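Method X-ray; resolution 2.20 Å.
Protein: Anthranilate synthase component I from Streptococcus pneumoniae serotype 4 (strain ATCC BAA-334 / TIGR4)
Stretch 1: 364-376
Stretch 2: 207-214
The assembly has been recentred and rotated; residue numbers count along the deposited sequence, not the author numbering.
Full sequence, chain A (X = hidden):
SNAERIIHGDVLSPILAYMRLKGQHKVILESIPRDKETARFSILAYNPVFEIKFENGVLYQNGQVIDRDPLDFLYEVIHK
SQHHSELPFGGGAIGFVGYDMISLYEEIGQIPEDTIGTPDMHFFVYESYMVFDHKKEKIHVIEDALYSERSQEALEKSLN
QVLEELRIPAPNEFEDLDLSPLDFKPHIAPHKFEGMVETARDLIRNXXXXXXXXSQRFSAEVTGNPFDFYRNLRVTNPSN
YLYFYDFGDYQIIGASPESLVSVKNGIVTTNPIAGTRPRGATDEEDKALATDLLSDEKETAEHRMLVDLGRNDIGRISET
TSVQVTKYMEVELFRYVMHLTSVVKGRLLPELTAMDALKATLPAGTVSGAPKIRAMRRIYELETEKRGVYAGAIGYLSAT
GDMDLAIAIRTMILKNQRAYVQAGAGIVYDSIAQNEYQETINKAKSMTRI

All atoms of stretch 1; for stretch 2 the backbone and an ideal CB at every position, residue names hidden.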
# COMPACT_ATOMS: atom_id res chain seq x y z
N ALA A 364 4.66 27.71 12.39
CA ALA A 364 4.01 27.91 11.10
C ALA A 364 3.00 29.06 11.13
O ALA A 364 2.32 29.28 12.13
CB ALA A 364 3.32 26.62 10.68
N GLY A 365 2.91 29.79 10.02
CA GLY A 365 1.94 30.86 9.91
C GLY A 365 0.51 30.41 10.20
O GLY A 365 -0.27 31.17 10.78
N THR A 366 0.17 29.18 9.82
CA THR A 366 -1.19 28.67 10.03
C THR A 366 -1.53 28.40 11.49
O THR A 366 -2.69 28.13 11.79
CB THR A 366 -1.40 27.39 9.22
OG1 THR A 366 -0.31 26.49 9.44
CG2 THR A 366 -1.49 27.70 7.74
N VAL A 367 -0.57 28.45 12.41
CA VAL A 367 -0.86 28.32 13.83
C VAL A 367 -0.48 29.58 14.61
O VAL A 367 -0.50 29.57 15.84
CB VAL A 367 -0.19 27.08 14.45
CG1 VAL A 367 -0.67 25.82 13.75
CG2 VAL A 367 1.34 27.20 14.37
N SER A 368 -0.13 30.66 13.92
CA SER A 368 0.28 31.87 14.62
C SER A 368 -0.50 33.07 14.08
O SER A 368 -1.50 33.49 14.68
CB SER A 368 1.79 32.08 14.50
OG SER A 368 2.25 31.90 13.16
N GLY A 369 -0.07 33.61 12.96
CA GLY A 369 -0.80 34.68 12.31
C GLY A 369 0.13 35.57 11.51
O GLY A 369 1.29 35.24 11.28
N ALA A 370 -0.42 36.71 11.10
CA ALA A 370 0.28 37.68 10.27
C ALA A 370 -0.07 39.09 10.72
O ALA A 370 -1.26 39.43 10.79
CB ALA A 370 -0.09 37.49 8.80
N PRO A 371 0.92 39.94 11.05
CA PRO A 371 2.35 39.61 11.11
C PRO A 371 2.64 38.66 12.29
O PRO A 371 2.02 38.80 13.34
CB PRO A 371 3.03 40.96 11.32
CG PRO A 371 1.97 42.01 11.06
CD PRO A 371 0.68 41.35 11.40
N LYS A 372 3.59 37.73 12.09
CA LYS A 372 3.74 36.61 13.02
C LYS A 372 4.09 37.06 14.43
O LYS A 372 3.53 36.56 15.41
CB LYS A 372 4.80 35.64 12.49
CG LYS A 372 4.87 34.32 13.24
CD LYS A 372 5.94 33.39 12.68
CE LYS A 372 5.52 32.78 11.36
NZ LYS A 372 6.50 31.73 10.94
N ILE A 373 5.02 38.01 14.58
CA ILE A 373 5.47 38.37 15.92
C ILE A 373 4.37 39.08 16.70
O ILE A 373 4.13 38.77 17.87
CB ILE A 373 6.76 39.21 15.86
CG1 ILE A 373 7.95 38.34 15.48
CG2 ILE A 373 7.02 39.88 17.20
CD1 ILE A 373 9.18 39.15 15.10
N ARG A 374 3.69 40.03 16.06
CA ARG A 374 2.56 40.70 16.71
C ARG A 374 1.46 39.70 17.04
O ARG A 374 0.86 39.75 18.12
CB ARG A 374 2.03 41.82 15.82
CG ARG A 374 0.73 42.46 16.30
CD ARG A 374 0.95 43.31 17.55
NE ARG A 374 2.05 44.25 17.37
CZ ARG A 374 1.90 45.50 16.93
NH1 ARG A 374 0.70 45.96 16.62
NH2 ARG A 374 2.96 46.29 16.81
N ALA A 375 1.17 38.78 16.12
CA ALA A 375 0.14 37.78 16.38
C ALA A 375 0.52 36.89 17.55
O ALA A 375 -0.34 36.50 18.36
CB ALA A 375 -0.11 36.94 15.12
N MSE A 376 1.80 36.57 17.69
CA MSE A 376 2.24 35.74 18.81
C MSE A 376 2.14 36.48 20.14
O MSE A 376 1.80 35.89 21.16
CB MSE A 376 3.65 35.24 18.58
CG MSE A 376 3.75 34.17 17.50
SE MSE A 376 5.55 33.41 17.32
CE MSE A 376 6.54 35.08 16.98
N UNK A 207 -6.37 47.74 12.85
CA UNK A 207 -5.09 47.74 12.16
C UNK A 207 -3.96 47.05 12.89
O UNK A 207 -2.81 47.13 12.43
CB UNK A 207 -4.68 49.18 11.87
N UNK A 208 -4.23 46.37 14.00
CA UNK A 208 -3.15 45.80 14.81
C UNK A 208 -2.43 44.67 14.08
O UNK A 208 -1.22 44.48 14.28
CB UNK A 208 -3.70 45.29 16.14
N UNK A 209 -3.14 43.94 13.22
CA UNK A 209 -2.60 42.76 12.54
C UNK A 209 -3.65 42.27 11.55
O UNK A 209 -4.76 42.80 11.51
CB UNK A 209 -2.22 41.66 13.54
N UNK A 210 -3.31 41.25 10.76
CA UNK A 210 -4.22 40.74 9.75
C UNK A 210 -4.88 39.42 10.13
O UNK A 210 -6.02 39.17 9.72
CB UNK A 210 -3.47 40.57 8.43
N UNK A 211 -4.21 38.57 10.89
CA UNK A 211 -4.75 37.26 11.21
C UNK A 211 -4.11 36.77 12.50
O UNK A 211 -2.94 37.04 12.76
CB UNK A 211 -4.51 36.27 10.07
N UNK A 212 -4.89 36.04 13.29
CA UNK A 212 -4.46 35.60 14.61
C UNK A 212 -5.10 34.26 14.90
O UNK A 212 -6.33 34.16 14.96
CB UNK A 212 -4.82 36.62 15.69
N UNK A 213 -4.29 33.22 15.09
CA UNK A 213 -4.81 31.88 15.33
C UNK A 213 -4.98 31.71 16.83
O UNK A 213 -4.00 31.67 17.58
CB UNK A 213 -3.89 30.81 14.75
N UNK A 214 -6.24 31.64 17.28
CA UNK A 214 -6.57 31.36 18.67
C UNK A 214 -7.03 29.91 18.80
O UNK A 214 -7.75 29.39 17.94
CB UNK A 214 -7.65 32.32 19.18

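Stretch 2 runs antiparallel to the short strand of stretch 1, and its backbone already fixes much of the contact. Position 207 lies beyond the reach of stretch 1, so no partner there constrains it. Its phi of 85° with psi of 8° favours glycine, although asparagine can also adopt such angles; the residue is G207.

At position 208 the CA-to-CB bond points sideways, and the ideal CB lies 4.5 Å from R374 NH1. A guanidinium so near would suit an acidic side chain, with asparagine, glutamine or a small polar residue also possible. The residue is D208. With chi1 at 179° (t), its end comes nearer than its CB, and OD1 accepts a hydrogen bond from R374 NH1 at 2.8 Å as part of a salt bridge. The carboxylate oxygen meets the guanidinium at its edge, near its plane.

Position 209 is nearly fully extended (-174/176) and directs its CB toward stretch 1, 3.6 Å from P371 CD and 4.1 Å from R374 CG. These aliphatic neighbours call for an apolar side chain, and several could serve. The deposited residue is M209, as selenomethionine. Its CB packs on P371 CD at 3.6 Å; although the end of the side chain leads away from the stretch as a whole, SE still lies 4.2 Å from A375 CB, so the residue touches both the proline and the helix that follows it.

At position 210 the backbone does the work: its N donates to A370 O at 2.7 Å. The ideal CB, 3.4 Å from A370 O, points sideways, leaving the choice of side chain wide. It is F210, whose ring leads away from stretch 1 at chi1 180° (t).

Position 211 pairs with A370 across the sheet. A370 N donates to the O of 211 at 3.0 Å, and the N of 211 donates to the same A370 O that 210 uses, at 3.1 Å. CB lies on the face that carries the A370 methyl, a small neighbour that would tolerate polar, beta-branched or longer side chains. Q211 occupies it, extended, and its NE2 is hydrogen-bonded elsewhere in the structure.

Position 212 lies opposite G369, and its CB projects to the other face, 4.8 Å from A375 CB. The missing side chain of G369 matters here: an ideal G369 CB would clash with Q211 O at 2.1 Å. The same ideal G369 CB would sit tightly against the backbone of 212, 3.2 Å from its CA. A small or medium apolar residue, such as alanine, cysteine or valine, would suit 212. C212 is found, its SG 4.1 Å from A375 O.

At position 213 the N donates to S368 O at 2.8 Å, while CB points toward the 3-10 turn, 3.6 Å from V367 C. A compact apolar group, valine or isoleucine for example, would fit against this backbone. V213 fills the site, with CG2 3.4 Å from T366 O.

Position 214 points its CB away, with nothing of stretch 1 within 5.5 Å, so many residues would serve; it is L214.

Stretch 2, residues 207-214: GDMFQCVL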
# COMPACT_ATOMS: atom_id res chain seq x y z
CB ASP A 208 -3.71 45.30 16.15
CG ASP A 208 -2.65 44.68 17.04
OD1 ASP A 208 -1.82 45.43 17.60
OD2 ASP A 208 -2.66 43.43 17.20
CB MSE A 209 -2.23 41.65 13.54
CG MSE A 209 -3.34 41.36 14.55
SE MSE A 209 -2.97 39.94 15.86
CE MSE A 209 -4.51 40.23 17.03
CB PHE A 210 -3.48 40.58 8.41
CG PHE A 210 -4.35 40.05 7.30
CD1 PHE A 210 -5.19 40.90 6.59
CD2 PHE A 210 -4.32 38.70 6.95
CE1 PHE A 210 -5.99 40.42 5.57
CE2 PHE A 210 -5.12 38.22 5.93
CZ PHE A 210 -5.96 39.08 5.24
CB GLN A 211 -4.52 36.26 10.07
CG GLN A 211 -4.94 34.84 10.39
CD GLN A 211 -5.34 34.07 9.15
OE1 GLN A 211 -6.15 33.14 9.22
NE2 GLN A 211 -4.80 34.48 8.01
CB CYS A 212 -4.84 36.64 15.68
SG CYS A 212 -4.27 36.28 17.35
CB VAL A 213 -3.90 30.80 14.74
CG1 VAL A 213 -4.51 29.43 14.97
CG2 VAL A 213 -3.69 31.04 13.24
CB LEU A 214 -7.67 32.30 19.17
CG LEU A 214 -7.33 33.79 19.15
CD1 LEU A 214 -8.54 34.65 19.50
CD2 LEU A 214 -6.17 34.09 20.10
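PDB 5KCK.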